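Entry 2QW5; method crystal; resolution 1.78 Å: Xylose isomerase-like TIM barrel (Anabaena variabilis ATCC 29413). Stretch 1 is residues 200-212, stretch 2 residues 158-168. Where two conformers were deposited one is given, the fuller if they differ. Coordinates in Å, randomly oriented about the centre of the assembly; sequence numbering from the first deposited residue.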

# COMPACT_ATOMS: atom_id res chain seq x y z
N ILE A 200 12.20 29.85 0.61
CA ILE A 200 12.79 31.14 0.97
C ILE A 200 13.05 31.14 2.47
O ILE A 200 14.14 31.54 2.90
CB ILE A 200 11.95 32.33 0.51
CG1 ILE A 200 12.17 32.59 -0.99
CG2 ILE A 200 12.35 33.61 1.26
CD1 ILE A 200 11.23 33.58 -1.60
N GLU A 201 12.08 30.66 3.25
CA GLU A 201 12.25 30.52 4.71
C GLU A 201 13.42 29.59 5.10
O GLU A 201 14.19 29.90 6.02
CB GLU A 201 10.94 30.04 5.33
CG GLU A 201 10.92 29.99 6.89
CD GLU A 201 9.51 29.70 7.49
OE1 GLU A 201 8.48 29.62 6.75
OE2 GLU A 201 9.46 29.55 8.74
N PHE A 202 13.56 28.46 4.39
CA PHE A 202 14.65 27.52 4.60
C PHE A 202 15.99 28.19 4.37
O PHE A 202 16.92 28.06 5.21
CB PHE A 202 14.53 26.29 3.67
CG PHE A 202 15.73 25.35 3.73
CD1 PHE A 202 15.87 24.45 4.77
CD2 PHE A 202 16.72 25.40 2.76
CE1 PHE A 202 16.98 23.60 4.85
CE2 PHE A 202 17.86 24.55 2.83
CZ PHE A 202 17.97 23.64 3.87
N LEU A 203 16.10 28.88 3.23
CA LEU A 203 17.33 29.58 2.85
C LEU A 203 17.79 30.69 3.80
O LEU A 203 18.97 31.00 3.78
CB LEU A 203 17.27 30.09 1.43
CG LEU A 203 17.24 29.00 0.34
CD1 LEU A 203 16.87 29.63 -0.96
CD2 LEU A 203 18.55 28.23 0.18
N LYS A 204 16.88 31.24 4.61
CA LYS A 204 17.26 32.28 5.59
C LYS A 204 18.31 31.72 6.57
O LYS A 204 19.10 32.50 7.12
CB LYS A 204 16.02 32.82 6.35
CG LYS A 204 14.94 33.54 5.49
CD LYS A 204 15.31 34.98 5.09
CE LYS A 204 14.33 35.64 4.08
NZ LYS A 204 12.89 35.69 4.39
N GLY A 205 18.31 30.40 6.79
CA GLY A 205 19.30 29.73 7.64
C GLY A 205 20.53 29.12 6.96
O GLY A 205 21.28 28.38 7.60
N VAL A 206 20.72 29.43 5.68
CA VAL A 206 21.86 28.98 4.89
C VAL A 206 22.66 30.22 4.43
O VAL A 206 22.20 31.01 3.62
CB VAL A 206 21.36 28.18 3.70
CG1 VAL A 206 22.52 27.61 2.88
CG2 VAL A 206 20.46 27.02 4.20
N LYS A 207 23.84 30.41 5.02
CA LYS A 207 24.71 31.55 4.69
C LYS A 207 25.13 31.58 3.22
O LYS A 207 25.10 32.63 2.59
CB LYS A 207 25.94 31.61 5.61
CG LYS A 207 25.60 32.00 7.07
N SER A 208 25.52 30.44 2.69
CA SER A 208 25.98 30.34 1.30
C SER A 208 24.97 30.65 0.18
O SER A 208 24.00 29.90 -0.04
CB SER A 208 26.58 28.98 1.05
OG SER A 208 26.92 28.86 -0.32
N LYS A 209 25.26 31.69 -0.61
CA LYS A 209 24.44 32.09 -1.75
C LYS A 209 24.62 31.14 -2.94
O LYS A 209 23.87 31.21 -3.93
CB LYS A 209 24.76 33.53 -2.20
CG LYS A 209 24.50 34.62 -1.18
CD LYS A 209 23.07 34.68 -0.63
CE LYS A 209 22.84 36.00 0.18
NZ LYS A 209 23.24 37.25 -0.65
N GLN A 210 25.62 30.27 -2.87
CA GLN A 210 25.82 29.20 -3.87
C GLN A 210 24.57 28.27 -3.81
O GLN A 210 24.29 27.55 -4.79
CB GLN A 210 27.09 28.41 -3.54
CG GLN A 210 27.64 27.57 -4.70
CD GLN A 210 28.17 28.40 -5.88
OE1 GLN A 210 28.29 29.62 -5.79
NE2 GLN A 210 28.56 27.72 -6.97
N VAL A 211 23.90 28.25 -2.65
CA VAL A 211 22.66 27.49 -2.44
C VAL A 211 21.48 28.41 -2.74
O VAL A 211 21.15 29.31 -1.98
CB VAL A 211 22.54 26.91 -1.01
CG1 VAL A 211 21.20 26.11 -0.86
CG2 VAL A 211 23.77 26.00 -0.67
N GLY A 212 20.84 28.17 -3.88
CA GLY A 212 19.69 28.96 -4.31
C GLY A 212 18.54 28.11 -4.79
O GLY A 212 18.28 27.02 -4.24
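Stretch 2 158-168: RYANAQPILDK

Stretch 2 (158-168) is helical throughout, part of a longer helix that is kinked where the N atoms of P164 and I165 lack the bond to the preceding turn; P164, as a proline, has no N-H to give. It lies along the helical residues that open stretch 1 and along the loop further on, running the same way: Y159 is nearest F202 (CA to CA 6.5 Å), and D167 is nearest V206 (CA to CA 5.2 Å). The two segments together bury 523 Å², most of it through F202, Q163 and D167.

F202 is the knob of the contact. Its CA-to-CB bond points sideways, but with chi1 t the ring reaches into a hole formed by Y159, A162, Q163 and L166. The ring edge meets Y159 O (from F202 CE1, 3.5 Å), A162 CB (from F202 CE1, 4.0 Å) and L166 CG (from F202 CZ, 4.0 Å), while Q163 CG lies 3.4 Å from F202 CE1. The rings of F202 and Y159 meet obliquely, planes at 62° and centroids 5.8 Å apart, with F202 CD1 3.7 Å from Y159 CD1.

Q163 uses its extended side chain (chi1 m, chi2 t) to reach the backbone at the start of the type I turn from L203 to V206. Its NE2 donates to F202 O at 2.7 Å, an oxygen that also accepts from G205 N (3.1 Å). The same Q163 NE2 donates to a water at 3.1 Å, which in turn donates to E201 O at 2.8 Å, so one amide serves two successive carbonyls, one directly and one through water. G205 CA packs 3.5 Å from Q163 NE2; a CB on G205 would point toward stretch 2 and fall 2.3 Å from that nitrogen, a clash.

One helical turn on, D167 holds the loop with both carboxylate oxygens. K207 N donates to D167 OD2 and S208 N to D167 OD1, each at 2.7 Å, so two consecutive backbone amides of an otherwise irregular segment are satisfied by one side chain, whose chi1 of -133° lies between wells. V206 CA is 3.5 Å from D167 OD2, and S208 CB 3.3 Å from D167 OD1. S208 then opens a second type I turn, closed by V211 N to S208 O (3.1 Å).

The remaining packing is mainly by aliphatic groups: the CA-to-CB bond of L166 points toward stretch 1, V206 CG2 lies 4.1 Å from Q163 CG, and V211, where a strand begins, sets its CG2 against a backbone carbonyl, 3.3 Å from L166 O.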

# COMPACT_ATOMS: atom_id res chain seq x y z
N ARG A 158 13.19 18.99 10.50
CA ARG A 158 13.92 18.51 9.34
C ARG A 158 14.67 19.65 8.67
O ARG A 158 15.87 19.52 8.37
CB ARG A 158 12.97 17.85 8.33
CG ARG A 158 12.15 16.67 8.90
CD ARG A 158 12.97 15.40 9.14
NE ARG A 158 13.36 14.82 7.85
CZ ARG A 158 12.60 14.06 7.06
NH1 ARG A 158 11.38 13.67 7.42
NH2 ARG A 158 13.08 13.66 5.89
N TYR A 159 14.00 20.79 8.49
CA TYR A 159 14.66 21.96 7.90
C TYR A 159 15.83 22.45 8.78
O TYR A 159 16.89 22.74 8.26
CB TYR A 159 13.66 23.09 7.60
CG TYR A 159 12.64 22.75 6.51
CD1 TYR A 159 13.02 22.10 5.33
CD2 TYR A 159 11.32 23.15 6.64
CE1 TYR A 159 12.05 21.81 4.33
CE2 TYR A 159 10.35 22.86 5.65
CZ TYR A 159 10.73 22.21 4.50
OH TYR A 159 9.76 21.96 3.55
N ALA A 160 15.65 22.51 10.11
CA ALA A 160 16.75 22.88 11.05
C ALA A 160 17.95 21.92 10.95
O ALA A 160 19.12 22.36 10.95
CB ALA A 160 16.25 22.99 12.47
N ASN A 161 17.67 20.62 10.83
CA ASN A 161 18.73 19.60 10.66
C ASN A 161 19.51 19.80 9.36
O ASN A 161 20.71 19.61 9.34
CB ASN A 161 18.16 18.18 10.57
CG ASN A 161 17.50 17.70 11.86
OD1 ASN A 161 17.77 18.23 12.93
ND2 ASN A 161 16.65 16.67 11.74
N ALA A 162 18.80 20.16 8.29
CA ALA A 162 19.42 20.25 6.95
C ALA A 162 20.19 21.55 6.68
O ALA A 162 21.13 21.54 5.87
CB ALA A 162 18.36 19.99 5.86
N GLN A 163 19.82 22.65 7.34
CA GLN A 163 20.43 23.95 7.01
C GLN A 163 21.98 23.98 7.06
O GLN A 163 22.60 24.42 6.09
CB GLN A 163 19.80 25.07 7.84
CG GLN A 163 18.42 25.45 7.37
CD GLN A 163 17.65 26.32 8.35
OE1 GLN A 163 17.75 26.15 9.56
NE2 GLN A 163 16.83 27.25 7.83
N PRO A 164 22.59 23.50 8.18
CA PRO A 164 24.06 23.49 8.22
C PRO A 164 24.72 22.57 7.19
O PRO A 164 25.82 22.86 6.75
CB PRO A 164 24.39 23.04 9.66
CG PRO A 164 23.12 23.01 10.38
CD PRO A 164 21.99 23.00 9.42
N ILE A 165 24.03 21.49 6.80
CA ILE A 165 24.54 20.54 5.82
C ILE A 165 24.54 21.15 4.43
O ILE A 165 25.54 21.01 3.70
CB ILE A 165 23.77 19.20 5.85
CG1 ILE A 165 23.89 18.52 7.24
CG2 ILE A 165 24.24 18.27 4.69
CD1 ILE A 165 25.31 18.01 7.60
N LEU A 166 23.45 21.83 4.08
CA LEU A 166 23.36 22.53 2.79
C LEU A 166 24.36 23.70 2.71
O LEU A 166 24.91 23.96 1.62
CB LEU A 166 21.91 22.99 2.48
CG LEU A 166 20.97 21.97 1.82
CD1 LEU A 166 21.47 21.64 0.39
CD2 LEU A 166 20.84 20.70 2.58
N ASP A 167 24.64 24.36 3.84
CA ASP A 167 25.60 25.46 3.88
C ASP A 167 26.98 24.89 3.50
O ASP A 167 27.68 25.44 2.63
CB ASP A 167 25.60 26.14 5.28
CG ASP A 167 25.54 27.66 5.24
OD1 ASP A 167 25.98 28.27 4.24
OD2 ASP A 167 25.03 28.26 6.23
N LYS A 168 27.35 23.76 4.12
CA LYS A 168 28.64 23.09 3.85
C LYS A 168 28.74 22.61 2.39
O LYS A 168 29.77 22.76 1.71
CB LYS A 168 28.90 21.92 4.81
CG LYS A 168 29.29 22.33 6.24
CD LYS A 168 30.64 23.06 6.30
CE LYS A 168 31.04 23.46 7.73
NZ LYS A 168 30.18 24.54 8.26
O HOH W 1 14.27 28.81 8.61